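PDB 5OCP: periplasmic binding protein/LacI transcriptional regulator, which binds alpha- and beta-L-arabinofuranose and, as the periplasmic component of an arabinose ABC transporter, probably hands the sugar on to the membrane permease. Local coordinates for residues G165-A170 and D196-G201; A129-T134 and C189-H194; R161-E166 and E177-A182. All coordinates share one frame; numbering follows the deposited sequence.

Contact 1 of 3, residues G165-A170 and D196-G201; sequences GEFTRA and DEMALG. With AHR (alpha-L-arabinofuranose), chain I.
Arg169 and Glu197 meet where the first turns of helices 169-183 and 196-208 come together. NE of Arg169 points almost straight (173°) at OE2 of Glu197, but at 3.5 Å this salt bridge is weak. Glu197 bends at chi2 (75°) to bring its carboxylate there, turned 62° from the guanidinium, over one face of which lies CB of Leu200. Waters supplement the pair: one accepts from Arg169 N and donates to Glu197 OE2, both at 3.0 Å, whereas the water bonds to Arg169 NE and NH2 are weak. The stronger partner of OE1 is the backbone N of Gly13, a bond that reaches across the cleft to the other lobe.

Residues 165 to 168 form a type I' turn, closed by Thr168 N bonding Gly165 O at 3.0 Å. Thr168 OG1 caps Lys171 N, and Phe167 O is satisfied by Asn195 ND2. Met198 sets its SD against the turn, beside Phe167 N and 3.4 Å from Gly165 CA, where a side chain would collide with the sulphur; its methyl CE reaches Phe167 CD1 at 4.1 Å.

The Phe167 ring turns one face to the sugar, its CG 3.6 Å from AHR O1. An alanine here would probably leave that side of the sugar and the Met198 methyl without their apolar partner. An aromatic ring with one face toward the sugar, offset to its rim, beside polar groups such as Arg143, is characteristic of the cleft of periplasmic sugar-binding proteins.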
ATOM      1  N   GLY A 165      -8.526  -5.725  -8.953  1.00 15.14           N
ATOM      2  CA  GLY A 165      -7.429  -6.605  -9.283  1.00 13.97           C
ATOM      3  C   GLY A 165      -6.754  -7.228  -8.093  1.00 14.78           C
ATOM      4  O   GLY A 165      -5.647  -7.775  -8.216  1.00 13.66           O
ATOM      5  N   GLU A 166      -7.357  -7.032  -6.925  1.00 14.72           N
ATOM      6  CA  GLU A 166      -6.947  -7.696  -5.678  1.00 16.63           C
ATOM      7  C   GLU A 166      -5.497  -7.365  -5.209  1.00 15.06           C
ATOM      8  O   GLU A 166      -4.929  -8.104  -4.412  1.00 15.09           O
ATOM      9  CB  GLU A 166      -7.181  -9.213  -5.768  1.00 20.41           C
ATOM     10  CG  GLU A 166      -8.628  -9.544  -6.055  1.00 24.11           C
ATOM     11  CD  GLU A 166      -8.936 -11.055  -6.207  1.00 32.42           C
ATOM     12  OE1 GLU A 166      -8.007 -11.891  -6.185  1.00 35.23           O
ATOM     13  OE2 GLU A 166     -10.152 -11.411  -6.311  1.00 37.62           O
ATOM     14  N   PHE A 167      -4.932  -6.252  -5.710  1.00 14.25           N
ATOM     15  CA  PHE A 167      -3.587  -5.822  -5.419  1.00 13.14           C
ATOM     16  C   PHE A 167      -2.578  -6.745  -5.961  1.00 13.13           C
ATOM     17  O   PHE A 167      -1.442  -6.662  -5.591  1.00 13.39           O
ATOM     18  CB  PHE A 167      -3.397  -5.549  -3.910  1.00 13.34           C
ATOM     19  CG  PHE A 167      -3.920  -4.203  -3.440  1.00 12.62           C
ATOM     20  CD1 PHE A 167      -3.635  -3.026  -4.124  1.00 12.12           C
ATOM     21  CD2 PHE A 167      -4.599  -4.091  -2.207  1.00 13.99           C
ATOM     22  CE1 PHE A 167      -4.045  -1.762  -3.652  1.00 13.38           C
ATOM     23  CE2 PHE A 167      -5.016  -2.807  -1.749  1.00 13.06           C
ATOM     24  CZ  PHE A 167      -4.734  -1.657  -2.437  1.00 12.77           C
ATOM     25  N   THR A 168      -2.958  -7.718  -6.827  1.00 14.33           N
ATOM     26  CA  THR A 168      -1.984  -8.634  -7.335  1.00 13.33           C
ATOM     27  C   THR A 168      -1.681  -8.504  -8.848  1.00 14.65           C
ATOM     28  O   THR A 168      -2.470  -7.980  -9.630  1.00 14.63           O
ATOM     29  CB  THR A 168      -2.301 -10.132  -7.085  1.00 16.49           C
ATOM     30  OG1 THR A 168      -3.374 -10.512  -7.960  1.00 17.62           O
ATOM     31  CG2 THR A 168      -2.619 -10.385  -5.660  1.00 17.52           C
ATOM     32  N   ARG A 169      -0.510  -8.994  -9.219  1.00 14.63           N
ATOM     33  CA  ARG A 169      -0.060  -8.895 -10.589  1.00 17.06           C
ATOM     34  C   ARG A 169      -0.878  -9.767 -11.538  1.00 17.53           C
ATOM     35  O   ARG A 169      -1.297  -9.305 -12.544  1.00 16.42           O
ATOM     36  CB  ARG A 169       1.401  -9.273 -10.725  1.00 19.61           C
ATOM     37  CG  ARG A 169       1.936  -8.955 -12.094  1.00 23.23           C
ATOM     38  CD  ARG A 169       3.398  -9.380 -12.285  1.00 31.31           C
ATOM     39  NE  ARG A 169       4.310  -8.745 -11.336  1.00 39.45           N
ATOM     40  CZ  ARG A 169       5.493  -8.147 -11.618  1.00 43.79           C
ATOM     41  NH1 ARG A 169       5.985  -8.069 -12.860  1.00 42.49           N
ATOM     42  NH2 ARG A 169       6.201  -7.615 -10.622  1.00 41.53           N
ATOM     43  N   ALA A 170      -1.103 -11.002 -11.128  1.00 18.01           N
ATOM     44  CA  ALA A 170      -1.884 -11.943 -11.956  1.00 19.37           C
ATOM     45  C   ALA A 170      -3.311 -11.529 -12.146  1.00 16.94           C
ATOM     46  O   ALA A 170      -3.809 -11.589 -13.243  1.00 17.56           O
ATOM     47  CB  ALA A 170      -1.797 -13.363 -11.404  1.00 21.44           C
ATOM     48  N   ASP A 196       1.320  -0.668  -7.682  1.00 11.14           N
ATOM     49  CA  ASP A 196       2.257  -0.948  -8.781  1.00 11.18           C
ATOM     50  C   ASP A 196       2.181  -2.401  -9.230  1.00 12.04           C
ATOM     51  O   ASP A 196       2.373  -2.656 -10.437  1.00 13.47           O
ATOM     52  CB  ASP A 196       3.710  -0.648  -8.364  1.00 11.47           C
ATOM     53  CG  ASP A 196       4.039   0.840  -8.153  1.00 10.82           C
ATOM     54  OD1 ASP A 196       3.239   1.740  -8.521  1.00 12.14           O
ATOM     55  OD2 ASP A 196       5.138   1.089  -7.626  1.00 14.16           O
ATOM     56  N   GLU A 197       1.896  -3.335  -8.328  1.00 12.16           N
ATOM     57  CA  GLU A 197       1.801  -4.761  -8.646  1.00 16.55           C
ATOM     58  C   GLU A 197       0.772  -5.020  -9.752  1.00 13.31           C
ATOM     59  O   GLU A 197       1.098  -5.658 -10.761  1.00 14.33           O
ATOM     60  CB  GLU A 197       1.499  -5.539  -7.380  1.00 18.09           C
ATOM     61  CG  GLU A 197       1.769  -7.008  -7.447  1.00 20.98           C
ATOM     62  CD  GLU A 197       3.243  -7.404  -7.399  1.00 27.74           C
ATOM     63  OE1 GLU A 197       4.127  -6.778  -6.755  1.00 24.63           O
ATOM     64  OE2 GLU A 197       3.479  -8.494  -7.960  1.00 36.80           O
ATOM     65  N   MET A 198      -0.455  -4.489  -9.624  1.00 12.00           N
ATOM     66  CA  MET A 198      -1.500  -4.695 -10.596  1.00 12.60           C
ATOM     67  C   MET A 198      -1.073  -3.979 -11.890  1.00 13.83           C
ATOM     68  O   MET A 198      -1.406  -4.436 -12.994  1.00 13.22           O
ATOM     69  CB  MET A 198      -2.857  -4.173 -10.175  1.00 12.27           C
ATOM     70  CG  MET A 198      -3.465  -4.904  -8.987  1.00 11.59           C
ATOM     71  SD  MET A 198      -5.065  -4.307  -8.475  1.00 12.88           S
ATOM     72  CE  MET A 198      -4.657  -2.624  -8.038  1.00 12.09           C
ATOM     73  N   ALA A 199      -0.407  -2.831 -11.754  1.00 11.07           N
ATOM     74  CA  ALA A 199      -0.015  -2.018 -12.902  1.00 11.77           C
ATOM     75  C   ALA A 199       0.955  -2.806 -13.786  1.00 11.91           C
ATOM     76  O   ALA A 199       0.815  -2.760 -15.037  1.00 13.38           O
ATOM     77  CB  ALA A 199       0.615  -0.787 -12.443  1.00 12.54           C
ATOM     78  N   LEU A 200       1.854  -3.532 -13.165  1.00 14.03           N
ATOM     79  CA  LEU A 200       2.812  -4.287 -13.917  1.00 13.90           C
ATOM     80  C   LEU A 200       2.166  -5.439 -14.614  1.00 14.63           C
ATOM     81  O   LEU A 200       2.641  -5.849 -15.761  1.00 14.36           O
ATOM     82  CB  LEU A 200       3.960  -4.710 -13.072  1.00 16.13           C
ATOM     83  CG  LEU A 200       4.797  -3.506 -12.578  1.00 19.14           C
ATOM     84  CD1 LEU A 200       5.773  -3.899 -11.498  1.00 21.21           C
ATOM     85  CD2 LEU A 200       5.514  -2.744 -13.653  1.00 21.81           C
ATOM     86  N   GLY A 201       1.166  -6.030 -14.021  1.00 14.17           N
ATOM     87  CA  GLY A 201       0.337  -7.022 -14.765  1.00 17.13           C
ATOM     88  C   GLY A 201      -0.365  -6.397 -15.934  1.00 17.74           C
ATOM     89  O   GLY A 201      -0.458  -7.003 -17.038  1.00 19.62           O
TER
HETATM   90  O5  AHR I 407      -1.871  -0.901   2.256  0.50  9.68           O
HETATM   91  C5  AHR I 407      -0.893  -0.612   1.305  0.50  9.29           C
HETATM   92  C4  AHR I 407      -1.199  -1.326   0.001  0.50  9.24           C
HETATM   93  O4  AHR I 407      -1.381  -2.707   0.206  0.50  8.99           O
HETATM   94  C3  AHR I 407      -0.070  -1.140  -1.031  0.50  9.08           C
HETATM   95  O3  AHR I 407      -0.274   0.060  -1.702  0.50  9.41           O
HETATM   96  C2  AHR I 407      -0.261  -2.413  -1.840  0.50  9.17           C
HETATM   97  O2  AHR I 407       0.836  -2.824  -2.603  0.50  9.41           O
HETATM   98  C1  AHR I 407      -0.512  -3.392  -0.708  0.50  9.47           C
HETATM   99  O1  AHR I 407      -1.139  -4.466  -1.194  0.50 10.09           O
HETATM  100  O   HOH W   1       1.206 -10.209  -7.038  1.00 18.78           O
HETATM  101  O   HOH W   2       4.987 -10.431  -8.597  1.00 44.47           O
HETATM  102  O   HOH W   3       6.847  -7.593  -7.197  1.00 47.31           O

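Contact 2 of 3, residues A129-T134 and C189-H194; sequences AELQGT and CAVWSH
Glu130 and His194 join side chain to side chain across two parallel strands: NE2 of His194 donates to OE2 of Glu130 at 2.8 Å. The bond is bent, 136° at the hydrogen, and uses the anti lone pair of the carboxylate. Glu130 gets there fully extended, CG anti to the backbone N (chi1 180°), so that its chain runs alongside Trp192, pointing the same way, with carboxylate and indole planes nearly parallel. A water sits in the plane of the indole at its edge, accepting from Trp192 NE1 at 2.9 Å and also bonding OE2. The other oxygen, OE1, is held by Ser162 OG. A buried carboxylate suits this place because His194, Ser162 and a water offer it hydrogen bonds, which would probably stabilise its negative charge.

His194, just past its strand, has CG anti to the carbonyl carbon (chi1 -67°), which turns the imidazole back over the neighbouring strand. There CA of Gln132 stands over one ring face, 3.6 Å from the centroid, in a CH-pi contact. CD2 of His194 lies over a face of Trp192, whose ring also stacks with Phe147.

On the opposite face of the sheet the chemistry is mostly apolar. CD1 of Leu131 meets CG1 of Val191 at 3.9 Å, and these branched chains pack on toward helix 169-183. The short Ser193 side chain lies beside Met198 and Ala199 of the next helix, its OG bonded to Asn195 O.

Between the faces run ordinary parallel-strand bonds, from Ala129 N to Ala190 O at 2.9 Å through to His194 N bonding Leu131 O. The pattern is that of neighbouring inner parallel strands in one lobe of the periplasmic binding protein fold, with His194 at the strand end that faces the sugar, its side chain about 7 Å away.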
ATOM      1  N   ALA A 129      -9.227   3.562 -17.217  1.00 12.86           N
ATOM      2  CA  ALA A 129      -9.596   2.266 -16.632  1.00 12.68           C
ATOM      3  C   ALA A 129      -8.970   2.157 -15.251  1.00 14.89           C
ATOM      4  O   ALA A 129      -7.701   2.341 -15.149  1.00 13.91           O
ATOM      5  CB  ALA A 129      -9.087   1.145 -17.493  1.00 12.79           C
ATOM      6  N   GLU A 130      -9.789   1.830 -14.267  1.00 14.41           N
ATOM      7  CA  GLU A 130      -9.339   1.704 -12.881  1.00 13.79           C
ATOM      8  C   GLU A 130      -9.190   0.259 -12.459  1.00 15.49           C
ATOM      9  O   GLU A 130     -10.176  -0.525 -12.501  1.00 13.63           O
ATOM     10  CB  GLU A 130     -10.354   2.409 -11.971  1.00 14.00           C
ATOM     11  CG  GLU A 130      -9.995   2.335 -10.487  1.00 15.98           C
ATOM     12  CD  GLU A 130     -11.030   3.016  -9.609  1.00 17.38           C
ATOM     13  OE1 GLU A 130     -12.175   3.155 -10.064  1.00 19.66           O
ATOM     14  OE2 GLU A 130     -10.731   3.372  -8.434  1.00 15.51           O
ATOM     15  N   LEU A 131      -7.983  -0.098 -11.970  1.00 12.69           N
ATOM     16  CA  LEU A 131      -7.753  -1.386 -11.333  1.00 13.09           C
ATOM     17  C   LEU A 131      -7.755  -1.150  -9.844  1.00 14.13           C
ATOM     18  O   LEU A 131      -6.830  -0.564  -9.273  1.00 12.47           O
ATOM     19  CB  LEU A 131      -6.432  -2.024 -11.754  1.00 13.66           C
ATOM     20  CG  LEU A 131      -6.295  -2.345 -13.204  1.00 17.03           C
ATOM     21  CD1 LEU A 131      -4.876  -2.767 -13.596  1.00 15.93           C
ATOM     22  CD2 LEU A 131      -7.297  -3.448 -13.500  1.00 17.85           C
ATOM     23  N   GLN A 132      -8.836  -1.591  -9.175  1.00 14.52           N
ATOM     24  CA  GLN A 132      -8.976  -1.364  -7.760  1.00 15.46           C
ATOM     25  C   GLN A 132      -8.227  -2.382  -6.898  1.00 13.84           C
ATOM     26  O   GLN A 132      -8.026  -3.513  -7.231  1.00 14.69           O
ATOM     27  CB  GLN A 132     -10.460  -1.373  -7.383  1.00 18.34           C
ATOM     28  CG  GLN A 132     -11.375  -0.480  -8.202  1.00 20.99           C
ATOM     29  CD  GLN A 132     -12.838  -0.924  -8.030  1.00 27.29           C
ATOM     30  OE1 GLN A 132     -13.293  -1.912  -8.600  1.00 33.39           O
ATOM     31  NE2 GLN A 132     -13.538  -0.213  -7.271  1.00 28.72           N
ATOM     32  N   GLY A 133      -7.861  -1.947  -5.683  1.00 14.72           N
ATOM     33  CA  GLY A 133      -7.314  -2.822  -4.701  1.00 15.68           C
ATOM     34  C   GLY A 133      -8.400  -3.706  -4.082  1.00 17.06           C
ATOM     35  O   GLY A 133      -9.542  -3.706  -4.510  1.00 15.72           O
ATOM     36  N   THR A 134      -8.025  -4.368  -3.015  1.00 15.55           N
ATOM     37  CA  THR A 134      -8.947  -5.327  -2.319  1.00 16.97           C
ATOM     38  C   THR A 134     -10.080  -4.622  -1.666  1.00 18.33           C
ATOM     39  O   THR A 134      -9.953  -3.510  -1.111  1.00 17.94           O
ATOM     40  CB  THR A 134      -8.186  -6.211  -1.352  1.00 20.24           C
ATOM     41  OG1 THR A 134      -7.554  -5.426  -0.388  1.00 24.33           O
ATOM     42  CG2 THR A 134      -7.127  -6.912  -1.979  1.00 18.74           C
ATOM     43  N   CYS A 189      -7.184   6.046 -22.591  1.00 16.49           N
ATOM     44  CA  CYS A 189      -6.100   7.059 -22.383  1.00 16.17           C
ATOM     45  C   CYS A 189      -5.127   6.521 -21.347  1.00 15.40           C
ATOM     46  O   CYS A 189      -3.906   6.722 -21.449  1.00 14.98           O
ATOM     47  CB  CYS A 189      -6.707   8.328 -21.919  1.00 18.84           C
ATOM     48  SG  CYS A 189      -5.626   9.539 -21.099  1.00 22.53           S
ATOM     49  N   ALA A 190      -5.669   5.957 -20.287  1.00 14.10           N
ATOM     50  CA  ALA A 190      -4.842   5.610 -19.140  1.00 12.75           C
ATOM     51  C   ALA A 190      -5.403   4.497 -18.299  1.00 12.94           C
ATOM     52  O   ALA A 190      -6.619   4.355 -18.224  1.00 12.98           O
ATOM     53  CB  ALA A 190      -4.618   6.806 -18.235  1.00 12.82           C
ATOM     54  N   VAL A 191      -4.512   3.805 -17.595  1.00 11.23           N
ATOM     55  CA  VAL A 191      -4.842   2.894 -16.511  1.00 12.50           C
ATOM     56  C   VAL A 191      -4.407   3.553 -15.180  1.00 11.49           C
ATOM     57  O   VAL A 191      -3.278   4.035 -15.072  1.00 11.37           O
ATOM     58  CB  VAL A 191      -4.131   1.548 -16.669  1.00 13.43           C
ATOM     59  CG1 VAL A 191      -4.310   0.616 -15.431  1.00 14.98           C
ATOM     60  CG2 VAL A 191      -4.636   0.883 -17.929  1.00 15.59           C
ATOM     61  N   TRP A 192      -5.353   3.643 -14.262  1.00 11.24           N
ATOM     62  CA  TRP A 192      -5.151   4.065 -12.865  1.00 10.90           C
ATOM     63  C   TRP A 192      -5.216   2.795 -12.071  1.00 12.11           C
ATOM     64  O   TRP A 192      -6.280   2.156 -11.897  1.00 11.37           O
ATOM     65  CB  TRP A 192      -6.267   5.059 -12.528  1.00 12.16           C
ATOM     66  CG  TRP A 192      -6.635   5.267 -11.071  1.00 11.64           C
ATOM     67  CD1 TRP A 192      -7.877   5.456 -10.614  1.00 13.04           C
ATOM     68  CD2 TRP A 192      -5.768   5.382  -9.905  1.00 11.35           C
ATOM     69  NE1 TRP A 192      -7.881   5.629  -9.267  1.00 13.83           N
ATOM     70  CE2 TRP A 192      -6.597   5.611  -8.799  1.00 10.97           C
ATOM     71  CE3 TRP A 192      -4.379   5.319  -9.696  1.00 11.92           C
ATOM     72  CZ2 TRP A 192      -6.102   5.752  -7.502  1.00 11.60           C
ATOM     73  CZ3 TRP A 192      -3.880   5.472  -8.396  1.00 12.00           C
ATOM     74  CH2 TRP A 192      -4.756   5.702  -7.321  1.00 11.49           C
ATOM     75  N   SER A 193      -4.053   2.400 -11.533  1.00 10.21           N
ATOM     76  CA  SER A 193      -3.951   1.227 -10.750  1.00  9.65           C
ATOM     77  C   SER A 193      -3.694   1.545  -9.276  1.00 12.02           C
ATOM     78  O   SER A 193      -2.771   2.327  -8.973  1.00 11.54           O
ATOM     79  CB  SER A 193      -2.815   0.361 -11.261  1.00 10.18           C
ATOM     80  OG  SER A 193      -2.690  -0.775 -10.439  1.00 12.41           O
ATOM     81  N   HIS A 194      -4.471   0.943  -8.365  1.00 10.41           N
ATOM     82  CA  HIS A 194      -4.265   1.272  -6.969  1.00 11.29           C
ATOM     83  C   HIS A 194      -2.907   0.810  -6.441  1.00 11.30           C
ATOM     84  O   HIS A 194      -2.502   1.309  -5.397  1.00 12.56           O
ATOM     85  CB  HIS A 194      -5.394   0.741  -6.101  1.00 11.17           C
ATOM     86  CG  HIS A 194      -6.723   1.400  -6.347  1.00 12.01           C
ATOM     87  ND1 HIS A 194      -7.812   1.113  -5.553  1.00 13.79           N
ATOM     88  CD2 HIS A 194      -7.162   2.246  -7.301  1.00 12.01           C
ATOM     89  CE1 HIS A 194      -8.864   1.801  -5.987  1.00 13.97           C
ATOM     90  NE2 HIS A 194      -8.475   2.584  -6.972  1.00 12.24           N
TER
HETATM   91  O   HOH W   4     -10.577   6.209  -8.460  1.00 14.81           O

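Contact 3 of 3, residues R161-E166 and E177-A182; sequences RSQTGE and EGFLKA
Thr164 OG1 is gripped from several sides at the end of its strand. It accepts from Glu166 N at 3.0 Å, which makes an ST turn and guides the chain out of the sheet, and the carbonyl oxygens of Gln132 and Gly133 both lie within hydrogen-bonding reach. A threonine suits the spot because its hydroxyl can accept and donate at once, though its single proton must be shared between the two carbonyls or go to one of them.

Across the contact itself the chemistry is chiefly apolar and aromatic. Phe179, reaching from its helix, lays one ring face against Arg161, whose CB stands 3.6 Å from the ring centroid and only 8° off the normal, a well-centred CH-pi contact. The ring edge is met by the strand backbone, with Gln163 N 3.7 Å from CZ, while CB of Gln163 packs 3.8 Å from CE1.

The arginine chain then bends at chi2 (-87°) and slides past the ring toward the helix, carrying the guanidinium over Ala182. CB of Ala182 lies 3.2 Å above the plane of that group, off centre. NH2 of Arg161 comes to 3.0 Å from Ala182 O, but the angle is too poor for a hydrogen bond; the strongest polar partner of this side chain is Gln183 OE1, which takes NE.

Ser162, between the two residues that face the helix, points away from it. Segment 177-182 of the helix runs back at 155° to strand segment 161-164, their axes 9.7 Å apart, beside an outermost strand of the sheet. On the same side of the sheet Phe179 also touches Ala129 and Leu131 of strand 126-132.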
ATOM      1  N   ARG A 161     -14.072   2.158 -16.892  1.00 16.06           N
ATOM      2  CA  ARG A 161     -14.060   0.708 -16.529  1.00 16.99           C
ATOM      3  C   ARG A 161     -13.490   0.717 -15.115  1.00 17.30           C
ATOM      4  O   ARG A 161     -12.539   1.486 -14.880  1.00 14.57           O
ATOM      5  CB  ARG A 161     -13.012  -0.158 -17.328  1.00 20.25           C
ATOM      6  CG  ARG A 161     -13.026  -0.079 -18.834  1.00 23.20           C
ATOM      7  CD  ARG A 161     -13.998  -1.085 -19.314  1.00 26.62           C
ATOM      8  NE  ARG A 161     -14.640  -0.767 -20.579  1.00 28.91           N
ATOM      9  CZ  ARG A 161     -15.804  -1.300 -20.941  1.00 38.33           C
ATOM     10  NH1 ARG A 161     -16.422  -2.159 -20.129  1.00 37.72           N
ATOM     11  NH2 ARG A 161     -16.361  -0.982 -22.117  1.00 42.73           N
ATOM     12  N   SER A 162     -14.023  -0.136 -14.219  1.00 17.06           N
ATOM     13  CA  SER A 162     -13.505  -0.187 -12.854  1.00 17.12           C
ATOM     14  C   SER A 162     -13.788  -1.563 -12.267  1.00 17.59           C
ATOM     15  O   SER A 162     -14.900  -2.010 -12.366  1.00 17.31           O
ATOM     16  CB  SER A 162     -14.067   0.952 -12.036  1.00 19.00           C
ATOM     17  OG  SER A 162     -13.591   0.892 -10.739  1.00 24.14           O
ATOM     18  N   GLN A 163     -12.743  -2.255 -11.775  1.00 15.63           N
ATOM     19  CA  GLN A 163     -12.898  -3.594 -11.229  1.00 17.74           C
ATOM     20  C   GLN A 163     -11.730  -3.875 -10.317  1.00 18.18           C
ATOM     21  O   GLN A 163     -10.580  -3.362 -10.539  1.00 14.66           O
ATOM     22  CB  GLN A 163     -12.989  -4.591 -12.383  1.00 21.30           C
ATOM     23  CG  GLN A 163     -13.224  -6.041 -11.989  1.00 24.90           C
ATOM     24  CD  GLN A 163     -13.349  -6.964 -13.201  1.00 28.76           C
ATOM     25  OE1 GLN A 163     -13.535  -6.520 -14.346  1.00 32.32           O
ATOM     26  NE2 GLN A 163     -13.238  -8.243 -12.955  1.00 31.29           N
ATOM     27  N   THR A 164     -11.959  -4.733  -9.327  1.00 16.34           N
ATOM     28  CA  THR A 164     -10.811  -5.087  -8.454  1.00 16.02           C
ATOM     29  C   THR A 164      -9.828  -6.035  -9.123  1.00 17.00           C
ATOM     30  O   THR A 164     -10.196  -7.038  -9.784  1.00 18.55           O
ATOM     31  CB  THR A 164     -11.256  -5.633  -7.082  1.00 18.42           C
ATOM     32  OG1 THR A 164     -10.069  -5.877  -6.257  1.00 16.55           O
ATOM     33  CG2 THR A 164     -11.997  -6.987  -7.231  1.00 18.46           C
ATOM     34  N   GLY A 165      -8.526  -5.725  -8.953  1.00 15.14           N
ATOM     35  CA  GLY A 165      -7.429  -6.605  -9.283  1.00 13.97           C
ATOM     36  C   GLY A 165      -6.754  -7.228  -8.093  1.00 14.78           C
ATOM     37  O   GLY A 165      -5.647  -7.775  -8.216  1.00 13.66           O
ATOM     38  N   GLU A 166      -7.357  -7.032  -6.925  1.00 14.72           N
ATOM     39  CA  GLU A 166      -6.947  -7.696  -5.678  1.00 16.63           C
ATOM     40  C   GLU A 166      -5.497  -7.365  -5.209  1.00 15.06           C
ATOM     41  O   GLU A 166      -4.929  -8.104  -4.412  1.00 15.09           O
ATOM     42  CB  GLU A 166      -7.181  -9.213  -5.768  1.00 20.41           C
ATOM     43  CG  GLU A 166      -8.628  -9.544  -6.055  1.00 24.11           C
ATOM     44  CD  GLU A 166      -8.936 -11.055  -6.207  1.00 32.42           C
ATOM     45  OE1 GLU A 166      -8.007 -11.891  -6.185  1.00 35.23           O
ATOM     46  OE2 GLU A 166     -10.152 -11.411  -6.311  1.00 37.62           O
ATOM     47  N   GLU A 177      -6.855  -7.461 -19.321  1.00 19.43           N
ATOM     48  CA  GLU A 177      -7.289  -8.246 -20.530  1.00 23.33           C
ATOM     49  C   GLU A 177      -8.737  -8.078 -20.750  1.00 22.95           C
ATOM     50  O   GLU A 177      -9.187  -7.793 -21.906  1.00 24.12           O
ATOM     51  CB  GLU A 177      -7.106  -9.729 -20.364  1.00 27.11           C
ATOM     52  CG  GLU A 177      -5.710 -10.167 -20.327  1.00 34.63           C
ATOM     53  CD  GLU A 177      -5.589 -11.697 -20.485  1.00 43.66           C
ATOM     54  OE1 GLU A 177      -6.458 -12.315 -21.189  1.00 43.25           O
ATOM     55  OE2 GLU A 177      -4.611 -12.236 -19.912  1.00 46.14           O
ATOM     56  N   GLY A 178      -9.522  -8.226 -19.665  1.00 21.55           N
ATOM     57  CA  GLY A 178     -10.975  -8.080 -19.746  1.00 22.45           C
ATOM     58  C   GLY A 178     -11.382  -6.715 -20.216  1.00 23.15           C
ATOM     59  O   GLY A 178     -12.223  -6.565 -21.095  1.00 22.92           O
ATOM     60  N   PHE A 179     -10.813  -5.657 -19.633  1.00 17.67           N
ATOM     61  CA  PHE A 179     -11.103  -4.302 -20.051  1.00 17.57           C
ATOM     62  C   PHE A 179     -10.907  -4.019 -21.550  1.00 17.52           C
ATOM     63  O   PHE A 179     -11.706  -3.337 -22.162  1.00 19.09           O
ATOM     64  CB  PHE A 179     -10.197  -3.318 -19.256  1.00 17.85           C
ATOM     65  CG  PHE A 179     -10.562  -3.134 -17.794  1.00 18.04           C
ATOM     66  CD1 PHE A 179     -11.718  -3.661 -17.196  1.00 19.13           C
ATOM     67  CD2 PHE A 179      -9.675  -2.420 -16.973  1.00 17.65           C
ATOM     68  CE1 PHE A 179     -11.976  -3.406 -15.851  1.00 18.93           C
ATOM     69  CE2 PHE A 179      -9.942  -2.165 -15.638  1.00 18.72           C
ATOM     70  CZ  PHE A 179     -11.108  -2.609 -15.082  1.00 17.95           C
ATOM     71  N   LEU A 180      -9.832  -4.571 -22.068  1.00 18.03           N
ATOM     72  CA  LEU A 180      -9.351  -4.330 -23.433  1.00 20.43           C
ATOM     73  C   LEU A 180     -10.362  -5.008 -24.375  1.00 21.45           C
ATOM     74  O   LEU A 180     -10.738  -4.433 -25.384  1.00 21.94           O
ATOM     75  CB  LEU A 180      -7.955  -4.869 -23.635  1.00 18.84           C
ATOM     76  CG  LEU A 180      -6.880  -3.989 -22.952  1.00 21.20           C
ATOM     77  CD1 LEU A 180      -5.558  -4.726 -23.002  1.00 23.86           C
ATOM     78  CD2 LEU A 180      -6.805  -2.626 -23.575  1.00 23.49           C
ATOM     79  N   LYS A 181     -10.895  -6.140 -23.926  1.00 22.92           N
ATOM     80  CA  LYS A 181     -11.915  -6.864 -24.667  1.00 25.65           C
ATOM     81  C   LYS A 181     -13.243  -6.097 -24.617  1.00 23.46           C
ATOM     82  O   LYS A 181     -13.924  -5.975 -25.635  1.00 29.15           O
ATOM     83  CB  LYS A 181     -12.096  -8.272 -24.099  1.00 31.00           C
ATOM     84  CG  LYS A 181     -11.108  -9.292 -24.641  1.00 41.22           C
ATOM     85  CD  LYS A 181     -10.890 -10.428 -23.655  1.00 46.05           C
ATOM     86  CE  LYS A 181     -11.964 -11.493 -23.793  1.00 55.76           C
ATOM     87  NZ  LYS A 181     -12.627 -11.443 -25.126  1.00 60.50           N
ATOM     88  N   ALA A 182     -13.611  -5.580 -23.442  1.00 22.71           N
ATOM     89  CA  ALA A 182     -14.840  -4.839 -23.325  1.00 23.22           C
ATOM     90  C   ALA A 182     -14.811  -3.499 -24.042  1.00 29.21           C
ATOM     91  O   ALA A 182     -15.841  -2.965 -24.350  1.00 31.02           O
ATOM     92  CB  ALA A 182     -15.241  -4.633 -21.881  1.00 22.38           C
TER

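Contact 2 is the buried core of this lobe, contact 1 is partly buried beside the sugar, and contact 3 lies at the surface. Helix 169-183 serves both outer contacts: its start belongs to contact 1 and a later turn to contact 3. Strand 126-132 lies between strands 157-164 and 190-193, so contacts 2 and 3 share a sheet, linked by Gln132 N with Gln163 O. Gly165 N, bonded to Gln132 O, joins contact 1 to contact 2. Chemistry follows position: regular backbone bonds and an enclosed carboxylate-imidazole pair inside, a water-assisted salt bridge near the cleft, and an arginine draped over an aromatic ring outside.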